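Local coordinates for protein 2-C-methyl-D-erythritol 4-phosphate cytidylyltransferase (Anaerococcus prevotii, PDB 4KT7) that probably transfers the cytidylyl group of CTP to 2-C-methyl-D-erythritol 4-phosphate, releasing diphosphate, in the second step of the DXP route to isoprenoids, at residues Thr86-Ser91 and Thr191-Leu196; Gly111-Ala116 and Ile165-Ala170; Leu122-Ala127 and Lys132-Ala137; Tyr177-Lys182 and Glu198-Asp203. All blocks are in the same frame, centred on the assembly; numbering follows the deposited sequence.

Contact 1. Residues Thr86-Ser91 and Thr191-Leu196; sequences TTRELS and TDDSQL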
loop_
_atom_site.group_PDB
_atom_site.type_symbol
_atom_site.label_atom_id
_atom_site.label_comp_id
_atom_site.label_asym_id
_atom_site.label_seq_id
_atom_site.Cartn_x
_atom_site.Cartn_y
_atom_site.Cartn_z
ATOM N N THR A 86 2.158 9.645 24.931
ATOM C CA THR A 86 3.287 9.902 24.032
ATOM C C THR A 86 3.523 8.853 22.928
ATOM O O THR A 86 4.419 9.022 22.104
ATOM C CB THR A 86 4.602 10.082 24.807
ATOM O OG1 THR A 86 4.713 9.019 25.754
ATOM C CG2 THR A 86 4.633 11.439 25.533
ATOM N N THR A 87 2.763 7.760 22.929
ATOM C CA THR A 87 2.794 6.811 21.808
ATOM C C THR A 87 1.372 6.391 21.505
ATOM O O THR A 87 0.480 6.602 22.337
ATOM C CB THR A 87 3.623 5.530 22.095
ATOM O OG1 THR A 87 3.005 4.774 23.143
ATOM C CG2 THR A 87 5.069 5.862 22.486
ATOM N N ARG A 88 1.160 5.787 20.334
ATOM C CA ARG A 88 -0.158 5.262 19.978
ATOM C C ARG A 88 -0.655 4.353 21.078
ATOM O O ARG A 88 -1.814 4.437 21.481
ATOM C CB ARG A 88 -0.117 4.470 18.662
ATOM C CG ARG A 88 -1.502 4.037 18.135
ATOM C CD ARG A 88 -1.401 2.950 17.058
ATOM N NE ARG A 88 -0.757 1.734 17.549
ATOM C CZ ARG A 88 -1.356 0.830 18.327
ATOM N NH1 ARG A 88 -2.614 1.014 18.722
ATOM N NH2 ARG A 88 -0.697 -0.254 18.726
ATOM N N GLU A 89 0.224 3.481 21.573
ATOM C CA GLU A 89 -0.190 2.483 22.535
ATOM C C GLU A 89 -0.578 3.091 23.887
ATOM O O GLU A 89 -1.591 2.726 24.476
ATOM C CB GLU A 89 0.902 1.418 22.717
ATOM C CG GLU A 89 1.063 0.499 21.505
ATOM C CD GLU A 89 1.898 1.122 20.408
ATOM O OE1 GLU A 89 2.708 2.029 20.715
ATOM O OE2 GLU A 89 1.736 0.716 19.235
ATOM N N LEU A 90 0.244 3.999 24.389
ATOM C CA LEU A 90 -0.054 4.655 25.658
ATOM C C LEU A 90 -1.333 5.480 25.556
ATOM O O LEU A 90 -2.114 5.570 26.513
ATOM C CB LEU A 90 1.117 5.520 26.099
ATOM C CG LEU A 90 2.378 4.781 26.578
ATOM C CD1 LEU A 90 3.525 5.781 26.701
ATOM C CD2 LEU A 90 2.141 4.124 27.908
ATOM N N SER A 91 -1.561 6.065 24.384
ATOM C CA SER A 91 -2.824 6.730 24.113
ATOM C C SER A 91 -4.013 5.764 24.177
ATOM O O SER A 91 -5.030 6.043 24.828
ATOM C CB SER A 91 -2.767 7.423 22.752
ATOM O OG SER A 91 -1.942 8.580 22.851
ATOM N N THR A 191 3.281 -3.581 15.923
ATOM C CA THR A 191 2.842 -2.845 14.740
ATOM C C THR A 191 1.404 -2.364 14.930
ATOM O O THR A 191 1.035 -1.309 14.426
ATOM C CB THR A 191 2.937 -3.695 13.459
ATOM O OG1 THR A 191 2.177 -4.909 13.618
ATOM C CG2 THR A 191 4.384 -4.030 13.161
ATOM N N ASP A 192 0.598 -3.154 15.647
ATOM C CA ASP A 192 -0.784 -2.787 15.944
ATOM C C ASP A 192 -1.264 -3.631 17.105
ATOM O O ASP A 192 -0.560 -4.558 17.523
ATOM C CB ASP A 192 -1.676 -3.041 14.732
ATOM C CG ASP A 192 -1.887 -4.516 14.471
ATOM O OD1 ASP A 192 -0.899 -5.218 14.125
ATOM O OD2 ASP A 192 -3.041 -4.987 14.597
ATOM N N ASP A 193 -2.454 -3.334 17.622
ATOM C CA ASP A 193 -2.913 -4.016 18.829
ATOM C C ASP A 193 -3.096 -5.508 18.618
ATOM O O ASP A 193 -2.919 -6.284 19.551
ATOM C CB ASP A 193 -4.232 -3.432 19.352
ATOM C CG ASP A 193 -4.119 -1.972 19.729
ATOM O OD1 ASP A 193 -3.031 -1.547 20.177
ATOM O OD2 ASP A 193 -5.133 -1.249 19.594
ATOM N N SER A 194 -3.478 -5.921 17.411
ATOM C CA SER A 194 -3.753 -7.346 17.216
ATOM C C SER A 194 -2.481 -8.183 17.231
ATOM O O SER A 194 -2.546 -9.392 17.449
ATOM C CB SER A 194 -4.543 -7.614 15.932
ATOM O OG SER A 194 -3.706 -7.496 14.793
ATOM N N GLN A 195 -1.322 -7.555 17.031
ATOM C CA GLN A 195 -0.063 -8.311 17.091
ATOM C C GLN A 195 0.226 -8.732 18.533
ATOM O O GLN A 195 1.031 -9.644 18.784
ATOM C CB GLN A 195 1.119 -7.522 16.506
ATOM C CG GLN A 195 2.380 -8.389 16.312
ATOM C CD GLN A 195 3.541 -7.623 15.719
ATOM O OE1 GLN A 195 3.644 -6.405 15.883
ATOM N NE2 GLN A 195 4.425 -8.335 15.017
ATOM N N LEU A 196 -0.453 -8.095 19.488
ATOM C CA LEU A 196 -0.312 -8.504 20.884
ATOM C C LEU A 196 -0.629 -9.996 21.022
ATOM O O LEU A 196 -0.049 -10.701 21.848
ATOM C CB LEU A 196 -1.219 -7.666 21.789
ATOM C CG LEU A 196 -0.782 -6.201 21.968
ATOM C CD1 LEU A 196 -1.780 -5.446 22.855
ATOM C CD2 LEU A 196 0.605 -6.125 22.577
#
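R88, in the first turn of helix 88-97, reaches across to D193 and closes a salt bridge on a single carboxylate oxygen. The guanidinium arrives end-on: NH1 and NH2 both donate to D193 OD1, each at 3.0 Å. OD1 lies at the edge of the guanidinium, in its plane, whereas both nitrogens meet the carboxylate from above, on the same side, the two planes being 56° apart. Converging on one atom, both bonds are bent, and this is a fork onto one oxygen, not a flat two-to-two pairing. CG of the arginine is anti to the backbone N (chi1 -173°), and a bend at chi3 (60°) swings the guanidinium across to D193. NH2 also meets E89 OE2 at 2.7 Å, a weak, strongly bent bond within a salt bridge that makes the arginine the link between two acids. D193 OD1 is probably also hydrogen-bonded to the hydroxyl of Y180 on helix 173-184. Next to it D192 faces the other way: its OD2 accepts from S194 N at 3.0 Å, an Asx turn, and its OD1 pairs with K145 of the second subunit. With R88 cut back to an alanine, the two acids E89 and D193 would probably lose the positive charge between them and the loop a salt bridge to helix 88-97. The arginine would be expected to stabilise the negative charge of the buried D193 carboxylate.

Contact 2. Residues Gly111-Ala116 and Ile165-Ala170; sequences GVRPFA and IQTPQA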
loop_
_atom_site.group_PDB
_atom_site.type_symbol
_atom_site.label_atom_id
_atom_site.label_comp_id
_atom_site.label_asym_id
_atom_site.label_seq_id
_atom_site.Cartn_x
_atom_site.Cartn_y
_atom_site.Cartn_z
ATOM N N GLY A 111 -8.904 8.302 14.352
ATOM C CA GLY A 111 -9.603 9.529 14.038
ATOM C C GLY A 111 -9.316 10.068 12.641
ATOM O O GLY A 111 -10.173 10.738 12.047
ATOM N N VAL A 112 -8.129 9.789 12.100
ATOM C CA VAL A 112 -7.796 10.287 10.763
ATOM C C VAL A 112 -8.114 9.318 9.618
ATOM O O VAL A 112 -7.509 9.417 8.544
ATOM C CB VAL A 112 -6.320 10.758 10.655
ATOM C CG1 VAL A 112 -6.071 11.956 11.576
ATOM C CG2 VAL A 112 -5.363 9.620 10.976
ATOM N N ARG A 113 -9.039 8.383 9.849
ATOM C CA ARG A 113 -9.582 7.539 8.779
ATOM C C ARG A 113 -11.061 7.862 8.617
ATOM O O ARG A 113 -11.928 7.133 9.099
ATOM C CB ARG A 113 -9.379 6.040 9.065
ATOM C CG ARG A 113 -7.919 5.547 9.013
ATOM C CD ARG A 113 -7.821 4.039 9.168
ATOM N NE ARG A 113 -6.432 3.552 9.191
ATOM C CZ ARG A 113 -5.769 3.117 8.121
ATOM N NH1 ARG A 113 -6.364 3.098 6.934
ATOM N NH2 ARG A 113 -4.510 2.701 8.236
ATOM N N PRO A 114 -11.361 8.982 7.950
ATOM C CA PRO A 114 -12.721 9.535 7.919
ATOM C C PRO A 114 -13.686 8.785 7.007
ATOM O O PRO A 114 -14.899 9.013 7.089
ATOM C CB PRO A 114 -12.497 10.951 7.366
ATOM C CG PRO A 114 -11.290 10.792 6.482
ATOM C CD PRO A 114 -10.401 9.829 7.221
ATOM N N PHE A 115 -13.170 7.915 6.142
ATOM C CA PHE A 115 -14.013 7.353 5.092
ATOM C C PHE A 115 -14.535 5.935 5.357
ATOM O O PHE A 115 -15.305 5.411 4.550
ATOM C CB PHE A 115 -13.305 7.427 3.733
ATOM C CG PHE A 115 -12.871 8.820 3.348
ATOM C CD1 PHE A 115 -13.729 9.899 3.502
ATOM C CD2 PHE A 115 -11.594 9.051 2.856
ATOM C CE1 PHE A 115 -13.328 11.187 3.146
ATOM C CE2 PHE A 115 -11.183 10.338 2.511
ATOM C CZ PHE A 115 -12.056 11.401 2.652
ATOM N N ALA A 116 -14.145 5.320 6.472
ATOM C CA ALA A 116 -14.702 4.005 6.829
ATOM C C ALA A 116 -16.226 4.111 6.876
ATOM O O ALA A 116 -16.769 4.993 7.530
ATOM C CB ALA A 116 -14.137 3.505 8.174
ATOM N N ILE A 165 -3.352 -3.879 6.735
ATOM C CA ILE A 165 -4.368 -3.607 7.744
ATOM C C ILE A 165 -4.844 -2.172 7.732
ATOM O O ILE A 165 -4.144 -1.261 7.291
ATOM C CB ILE A 165 -3.894 -3.960 9.174
ATOM C CG1 ILE A 165 -2.836 -2.966 9.650
ATOM C CG2 ILE A 165 -3.368 -5.393 9.208
ATOM C CD1 ILE A 165 -2.394 -3.186 11.076
ATOM N N GLN A 166 -6.055 -1.961 8.229
ATOM C CA GLN A 166 -6.535 -0.613 8.443
ATOM C C GLN A 166 -7.225 -0.596 9.808
ATOM O O GLN A 166 -6.890 -1.391 10.687
ATOM C CB GLN A 166 -7.458 -0.169 7.286
ATOM C CG GLN A 166 -8.504 -1.216 6.803
ATOM C CD GLN A 166 -9.317 -0.737 5.601
ATOM O OE1 GLN A 166 -10.557 -0.685 5.646
ATOM N NE2 GLN A 166 -8.623 -0.390 4.515
ATOM N N THR A 167 -8.163 0.314 10.010
ATOM C CA THR A 167 -9.004 0.245 11.203
ATOM C C THR A 167 -10.418 0.502 10.712
ATOM O O THR A 167 -10.590 1.122 9.666
ATOM C CB THR A 167 -8.578 1.257 12.285
ATOM O OG1 THR A 167 -9.044 2.563 11.937
ATOM C CG2 THR A 167 -7.060 1.270 12.475
ATOM N N PRO A 168 -11.444 0.068 11.460
ATOM C CA PRO A 168 -11.455 -0.411 12.853
ATOM C C PRO A 168 -10.886 -1.805 13.107
ATOM O O PRO A 168 -10.642 -2.607 12.188
ATOM C CB PRO A 168 -12.944 -0.409 13.205
ATOM C CG PRO A 168 -13.610 -0.708 11.905
ATOM C CD PRO A 168 -12.801 0.078 10.878
ATOM N N GLN A 169 -10.640 -2.050 14.389
ATOM C CA GLN A 169 -10.305 -3.351 14.925
ATOM C C GLN A 169 -11.215 -3.464 16.146
ATOM O O GLN A 169 -11.684 -2.445 16.636
ATOM C CB GLN A 169 -8.838 -3.362 15.374
ATOM C CG GLN A 169 -7.824 -3.140 14.263
ATOM C CD GLN A 169 -6.401 -3.422 14.728
ATOM O OE1 GLN A 169 -6.089 -3.323 15.917
ATOM N NE2 GLN A 169 -5.543 -3.800 13.798
ATOM N N ALA A 170 -11.479 -4.667 16.644
ATOM C CA ALA A 170 -12.280 -4.774 17.869
ATOM C C ALA A 170 -11.963 -6.055 18.639
ATOM O O ALA A 170 -11.506 -7.037 18.047
ATOM C CB ALA A 170 -13.785 -4.697 17.532
#
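This is a packing contact in which a face of the R113 guanidinium lies against Q166 and the chain corner at T167, without a hydrogen bond between the two segments; it joins the loop after strand 105-110 to the corner where strand 162-166 gives way to strand 168-172. Q166 CB lies over that face, 3.5 Å from R113 NH1 and set toward the rim of the group. Lower down the same side chain, R113 CD packs against T167 OG1 at 3.4 Å. The chain, extended from CG to NE, runs its CD past T167 and delivers the guanidinium over Q166. The polar ends are satisfied elsewhere. D110 holds both sides, its carboxylate in a salt bridge with R113 NE and its backbone N bonded to T167 OG1, while the amide of Q166 turns to E212 and N215. The peptide bond before P168 is cis, which fits the sharp corner at T167, and R113 opens a type I turn that runs to A116. H109, D110, R113 and P114 belong to the His-Asp-x-x-Arg-Pro signature of the IspD family, which begins at the end of strand 105-110 in the GT-A-type nucleotidyltransferase fold and runs into the loop after it.

Contact 3. Residues Leu122-Ala127 and Lys132-Ala137; sequences LKTINA and KAVITA
V134 presses its isopropyl group against A127 in the last turn of helix 118-127, and both methyls share the work: CG1 lies 3.5 Å from A127 CB, and CG2 stands 3.7 Å from that same carbon. The valine side chain points toward the helix, and its chi1 of -178°, CG1 anti to the backbone N, sets both branches beside the alanine methyl. CG1 also reaches back one turn, where it touches T124 O at 3.8 Å and, crossing obliquely, T124 CG2 at 3.9 Å. Two residues further along the strand T136 makes the next contact, its methyl CG2 meeting T124 OG1 at 3.4 Å with the two side chains at about a right angle. Neither threonine hydroxyl bonds across the interface. T124 OG1 is hydrogen-bonded to L120 O within its own helix, and T136 OG1 is probably hydrogen-bonded to P168 O on the neighbouring strand. The helix and strand segments run nearly antiparallel, at 154°, with their axes 8.2 Å apart, a close spacing consistent with the small A127 and T124 on the facing side. An alanine in place of V134 would remove both methyls, which is likely to open a gap between the strand and A127 and T124. V209 of strand 206-210 adds to the packing on V134. The chemistry is thus apolar at its centre: methyl groups carry the contact, while the hydroxyls bond to backbone carbonyls, which probably offsets the cost of burying them beside methyl groups.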
loop_
_atom_site.group_PDB
_atom_site.type_symbol
_atom_site.label_atom_id
_atom_site.label_comp_id
_atom_site.label_asym_id
_atom_site.label_seq_id
_atom_site.Cartn_x
_atom_site.Cartn_y
_atom_site.Cartn_z
ATOM N N LEU A 122 -20.157 -1.964 11.411
ATOM C CA LEU A 122 -21.117 -3.023 11.735
ATOM C C LEU A 122 -20.533 -4.407 11.456
ATOM O O LEU A 122 -20.714 -5.338 12.246
ATOM C CB LEU A 122 -22.402 -2.836 10.933
ATOM C CG LEU A 122 -23.238 -1.594 11.278
ATOM C CD1 LEU A 122 -24.475 -1.474 10.382
ATOM C CD2 LEU A 122 -23.651 -1.634 12.742
ATOM N N LYS A 123 -19.818 -4.549 10.340
ATOM C CA LYS A 123 -19.202 -5.833 10.004
ATOM C C LYS A 123 -18.153 -6.218 11.024
ATOM O O LYS A 123 -18.012 -7.398 11.376
ATOM C CB LYS A 123 -18.568 -5.780 8.613
ATOM C CG LYS A 123 -19.591 -5.863 7.477
ATOM C CD LYS A 123 -19.024 -5.240 6.193
ATOM C CE LYS A 123 -17.764 -5.962 5.734
ATOM N NZ LYS A 123 -17.042 -5.265 4.610
ATOM N N THR A 124 -17.397 -5.228 11.487
ATOM C CA THR A 124 -16.372 -5.476 12.494
ATOM C C THR A 124 -17.036 -5.895 13.805
ATOM O O THR A 124 -16.608 -6.852 14.447
ATOM C CB THR A 124 -15.524 -4.218 12.714
ATOM O OG1 THR A 124 -15.012 -3.792 11.454
ATOM C CG2 THR A 124 -14.364 -4.496 13.649
ATOM N N ILE A 125 -18.097 -5.193 14.195
ATOM C CA ILE A 125 -18.834 -5.559 15.411
ATOM C C ILE A 125 -19.452 -6.975 15.317
ATOM O O ILE A 125 -19.324 -7.792 16.240
ATOM C CB ILE A 125 -19.913 -4.494 15.731
ATOM C CG1 ILE A 125 -19.245 -3.204 16.203
ATOM C CG2 ILE A 125 -20.925 -4.974 16.790
ATOM C CD1 ILE A 125 -20.243 -2.078 16.440
ATOM N N ASN A 126 -20.093 -7.290 14.195
ATOM C CA ASN A 126 -20.704 -8.613 14.037
ATOM C C ASN A 126 -19.703 -9.773 14.053
ATOM O O ASN A 126 -20.070 -10.894 14.387
ATOM C CB ASN A 126 -21.593 -8.674 12.795
ATOM C CG ASN A 126 -22.875 -7.872 12.967
ATOM O OD1 ASN A 126 -23.282 -7.558 14.096
ATOM N ND2 ASN A 126 -23.522 -7.540 11.854
ATOM N N ALA A 127 -18.444 -9.515 13.708
ATOM C CA ALA A 127 -17.447 -10.570 13.780
ATOM C C ALA A 127 -17.118 -10.924 15.247
ATOM O O ALA A 127 -16.584 -12.002 15.531
ATOM C CB ALA A 127 -16.194 -10.176 13.023
ATOM N N LYS A 132 -12.817 -13.281 19.449
ATOM C CA LYS A 132 -12.477 -12.321 20.494
ATOM C C LYS A 132 -11.577 -11.204 20.001
ATOM O O LYS A 132 -11.328 -10.250 20.728
ATOM C CB LYS A 132 -11.905 -13.039 21.725
ATOM C CG LYS A 132 -12.918 -14.012 22.340
ATOM C CD LYS A 132 -12.594 -14.342 23.796
ATOM C CE LYS A 132 -13.841 -14.886 24.491
ATOM N NZ LYS A 132 -13.717 -14.916 25.986
ATOM N N ALA A 133 -11.107 -11.320 18.758
ATOM C CA ALA A 133 -10.311 -10.264 18.148
ATOM C C ALA A 133 -10.650 -10.212 16.673
ATOM O O ALA A 133 -10.793 -11.254 16.032
ATOM C CB ALA A 133 -8.830 -10.534 18.339
ATOM N N VAL A 134 -10.804 -8.994 16.150
ATOM C CA VAL A 134 -11.247 -8.776 14.782
ATOM C C VAL A 134 -10.450 -7.594 14.228
ATOM O O VAL A 134 -10.318 -6.580 14.901
ATOM C CB VAL A 134 -12.743 -8.397 14.765
ATOM C CG1 VAL A 134 -13.251 -8.216 13.327
ATOM C CG2 VAL A 134 -13.595 -9.456 15.514
ATOM N N ILE A 135 -9.902 -7.710 13.021
ATOM C CA ILE A 135 -9.264 -6.541 12.394
ATOM C C ILE A 135 -9.783 -6.367 10.986
ATOM O O ILE A 135 -10.293 -7.320 10.400
ATOM C CB ILE A 135 -7.733 -6.687 12.327
ATOM C CG1 ILE A 135 -7.341 -7.837 11.387
ATOM C CG2 ILE A 135 -7.176 -6.960 13.712
ATOM C CD1 ILE A 135 -5.822 -8.006 11.245
ATOM N N THR A 136 -9.684 -5.151 10.441
ATOM C CA THR A 136 -10.098 -4.906 9.056
ATOM C C THR A 136 -8.817 -4.851 8.213
ATOM O O THR A 136 -7.816 -4.315 8.671
ATOM C CB THR A 136 -10.866 -3.581 8.921
ATOM O OG1 THR A 136 -10.184 -2.582 9.686
ATOM C CG2 THR A 136 -12.264 -3.725 9.457
ATOM N N ALA A 137 -8.843 -5.388 6.995
ATOM C CA ALA A 137 -7.639 -5.435 6.161
ATOM C C ALA A 137 -8.054 -5.588 4.709
ATOM O O ALA A 137 -9.189 -5.993 4.436
ATOM C CB ALA A 137 -6.723 -6.611 6.601
#

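Contact 4. Residues Tyr177-Lys182 and Glu198-Asp203; sequences YAMYEK and EFFDRD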
loop_
_atom_site.group_PDB
_atom_site.type_symbol
_atom_site.label_atom_id
_atom_site.label_comp_id
_atom_site.label_asym_id
_atom_site.label_seq_id
_atom_site.Cartn_x
_atom_site.Cartn_y
_atom_site.Cartn_z
ATOM N N TYR A 177 -7.603 -5.517 27.298
ATOM C CA TYR A 177 -7.072 -4.792 28.444
ATOM C C TYR A 177 -5.953 -5.599 29.104
ATOM O O TYR A 177 -4.906 -5.043 29.456
ATOM C CB TYR A 177 -8.177 -4.494 29.465
ATOM C CG TYR A 177 -7.787 -3.491 30.541
ATOM C CD1 TYR A 177 -7.037 -3.878 31.650
ATOM C CD2 TYR A 177 -8.193 -2.159 30.464
ATOM C CE1 TYR A 177 -6.690 -2.959 32.645
ATOM C CE2 TYR A 177 -7.864 -1.239 31.467
ATOM C CZ TYR A 177 -7.112 -1.644 32.546
ATOM O OH TYR A 177 -6.777 -0.733 33.522
ATOM N N ALA A 178 -6.168 -6.903 29.289
ATOM C CA ALA A 178 -5.142 -7.745 29.921
ATOM C C ALA A 178 -3.870 -7.798 29.064
ATOM O O ALA A 178 -2.745 -7.725 29.574
ATOM C CB ALA A 178 -5.676 -9.158 30.172
HETATM N N MSE A 179 -4.053 -7.916 27.758
HETATM C CA MSE A 179 -2.930 -7.926 26.825
HETATM C C MSE A 179 -2.164 -6.611 26.929
HETATM O O MSE A 179 -0.938 -6.592 26.842
HETATM C CB MSE A 179 -3.433 -8.090 25.384
HETATM C CG MSE A 179 -4.034 -9.462 25.000
HETATM SE SE MSE A 179 -2.747 -10.883 25.284
HETATM C CE MSE A 179 -3.373 -11.433 27.049
ATOM N N TYR A 180 -2.898 -5.510 27.094
ATOM C CA TYR A 180 -2.282 -4.193 27.198
ATOM C C TYR A 180 -1.425 -4.054 28.450
ATOM O O TYR A 180 -0.320 -3.480 28.411
ATOM C CB TYR A 180 -3.336 -3.078 27.088
ATOM C CG TYR A 180 -3.203 -2.326 25.786
ATOM C CD1 TYR A 180 -3.808 -2.788 24.632
ATOM C CD2 TYR A 180 -2.400 -1.196 25.699
ATOM C CE1 TYR A 180 -3.663 -2.112 23.419
ATOM C CE2 TYR A 180 -2.238 -0.523 24.504
ATOM C CZ TYR A 180 -2.868 -0.987 23.366
ATOM O OH TYR A 180 -2.701 -0.316 22.175
ATOM N N GLU A 181 -1.901 -4.601 29.561
ATOM C CA GLU A 181 -1.088 -4.580 30.773
ATOM C C GLU A 181 0.186 -5.401 30.601
ATOM O O GLU A 181 1.246 -4.989 31.057
ATOM C CB GLU A 181 -1.895 -5.075 31.964
ATOM C CG GLU A 181 -3.043 -4.161 32.297
ATOM C CD GLU A 181 -3.741 -4.553 33.593
ATOM O OE1 GLU A 181 -4.390 -5.629 33.624
ATOM O OE2 GLU A 181 -3.632 -3.782 34.578
ATOM N N LYS A 182 0.083 -6.554 29.942
ATOM C CA LYS A 182 1.264 -7.342 29.592
ATOM C C LYS A 182 2.218 -6.568 28.688
ATOM O O LYS A 182 3.432 -6.609 28.869
ATOM C CB LYS A 182 0.863 -8.632 28.880
ATOM C CG LYS A 182 0.366 -9.725 29.799
ATOM C CD LYS A 182 -0.083 -10.920 28.985
ATOM C CE LYS A 182 -0.155 -12.156 29.847
ATOM N NZ LYS A 182 1.176 -12.508 30.450
ATOM N N GLU A 198 0.098 -12.377 19.043
ATOM C CA GLU A 198 1.240 -13.197 18.674
ATOM C C GLU A 198 2.302 -13.126 19.744
ATOM O O GLU A 198 2.891 -14.141 20.113
ATOM C CB GLU A 198 1.811 -12.752 17.324
ATOM C CG GLU A 198 0.876 -13.009 16.157
ATOM C CD GLU A 198 1.261 -12.215 14.912
ATOM O OE1 GLU A 198 2.375 -12.438 14.358
ATOM O OE2 GLU A 198 0.441 -11.367 14.486
ATOM N N PHE A 199 2.549 -11.934 20.270
ATOM C CA PHE A 199 3.600 -11.795 21.284
ATOM C C PHE A 199 3.301 -12.580 22.558
ATOM O O PHE A 199 4.208 -13.053 23.240
ATOM C CB PHE A 199 3.837 -10.327 21.637
ATOM C CG PHE A 199 4.660 -9.598 20.621
ATOM C CD1 PHE A 199 5.946 -10.031 20.319
ATOM C CD2 PHE A 199 4.163 -8.478 19.976
ATOM C CE1 PHE A 199 6.721 -9.364 19.373
ATOM C CE2 PHE A 199 4.931 -7.802 19.034
ATOM C CZ PHE A 199 6.211 -8.250 18.729
ATOM N N PHE A 200 2.029 -12.730 22.884
ATOM C CA PHE A 200 1.716 -13.401 24.143
ATOM C C PHE A 200 1.122 -14.779 23.943
ATOM O O PHE A 200 0.442 -15.294 24.813
ATOM C CB PHE A 200 0.860 -12.503 25.033
ATOM C CG PHE A 200 1.542 -11.219 25.369
ATOM C CD1 PHE A 200 2.676 -11.215 26.170
ATOM C CD2 PHE A 200 1.107 -10.022 24.829
ATOM C CE1 PHE A 200 3.342 -10.020 26.461
ATOM C CE2 PHE A 200 1.769 -8.827 25.117
ATOM C CZ PHE A 200 2.885 -8.829 25.928
ATOM N N ASP A 201 1.402 -15.362 22.778
ATOM C CA ASP A 201 1.162 -16.777 22.553
ATOM C C ASP A 201 -0.302 -17.160 22.692
ATOM O O ASP A 201 -0.624 -18.229 23.207
ATOM C CB ASP A 201 2.037 -17.590 23.503
ATOM C CG ASP A 201 3.501 -17.551 23.099
ATOM O OD1 ASP A 201 3.760 -17.293 21.903
ATOM O OD2 ASP A 201 4.382 -17.771 23.957
ATOM N N ARG A 202 -1.189 -16.277 22.263
ATOM C CA ARG A 202 -2.615 -16.554 22.351
ATOM C C ARG A 202 -3.058 -17.518 21.262
ATOM O O ARG A 202 -2.626 -17.409 20.106
ATOM C CB ARG A 202 -3.416 -15.257 22.252
ATOM C CG ARG A 202 -3.034 -14.256 23.301
ATOM C CD ARG A 202 -3.099 -14.882 24.678
ATOM N NE ARG A 202 -4.465 -15.215 25.059
ATOM C CZ ARG A 202 -4.914 -15.175 26.309
ATOM N NH1 ARG A 202 -4.099 -14.804 27.288
ATOM N NH2 ARG A 202 -6.175 -15.491 26.578
ATOM N N ASP A 203 -3.921 -18.464 21.615
ATOM C CA ASP A 203 -4.495 -19.324 20.592
ATOM C C ASP A 203 -5.848 -18.816 20.122
ATOM O O ASP A 203 -6.451 -19.407 19.221
ATOM C CB ASP A 203 -4.563 -20.794 21.034
ATOM C CG ASP A 203 -5.589 -21.037 22.122
ATOM O OD1 ASP A 203 -6.068 -20.057 22.742
ATOM O OD2 ASP A 203 -5.908 -22.228 22.359
#
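F200 turns its ring flat onto K182 of helix 173-184. K182 CB stands 3.8 Å from the ring centroid, only 19° off the normal, a CH-pi contact made by the aliphatic root of the lysine and not by its charge. The lysine chain stays extended past this point and carries CD on over the ring, 4.0 Å from F200 CG, before it bends at chi4 near its end. On the opposite face sits CB of F199, the preceding residue, so the ring is held between two methylene groups. M179, present as selenomethionine and one turn earlier, folds back on itself with chi2 at -58° and a further bend at chi3. The folding puts SE beside the ring, oblique to it and 5.0 Å from the centroid, a Met-aromatic contact, and also 4.0 Å from F200 CB. Its methyl CE continues to R202, touching NH1 at 3.5 Å. R202 is itself curled, bent at chi2 and chi3, which lays its CG 3.9 Å from SE and brings the guanidinium round to the salt bridge with E204. These side chains fill the angle between helix 173-184 and the end of the short helix 196-199. That end is a Schellman motif: D201, with positive phi, is the C-prime residue, R202 N bonds back to F197 O and D201 N to E198 O, and F200 and R202, flanking D201, both point to the neighbouring helix.

All four contacts belong to one cytidylyltransferase domain of the GT-A type. Along the chain, contact 3 closes first, within the span bridged by contact 2, which in turn lies within that of contact 1; contact 4 follows contacts 2 and 3 but crosses contact 1. Contacts 2 and 3, centres about 11 Å apart, share strands of the mixed sheet, A170 pairing with V134. Contact 4 lies outside these strands, between two helices. It meets contact 1, centres about 12 Å apart, through Y180, while D192 joins contact 1 to Q169 of contact 2. Contacts 2 and 4, centres about 22 Å apart, do not touch. Contacts 3, 2, 1 and 4 thus touch in succession, from the sheet out to helix 173-184.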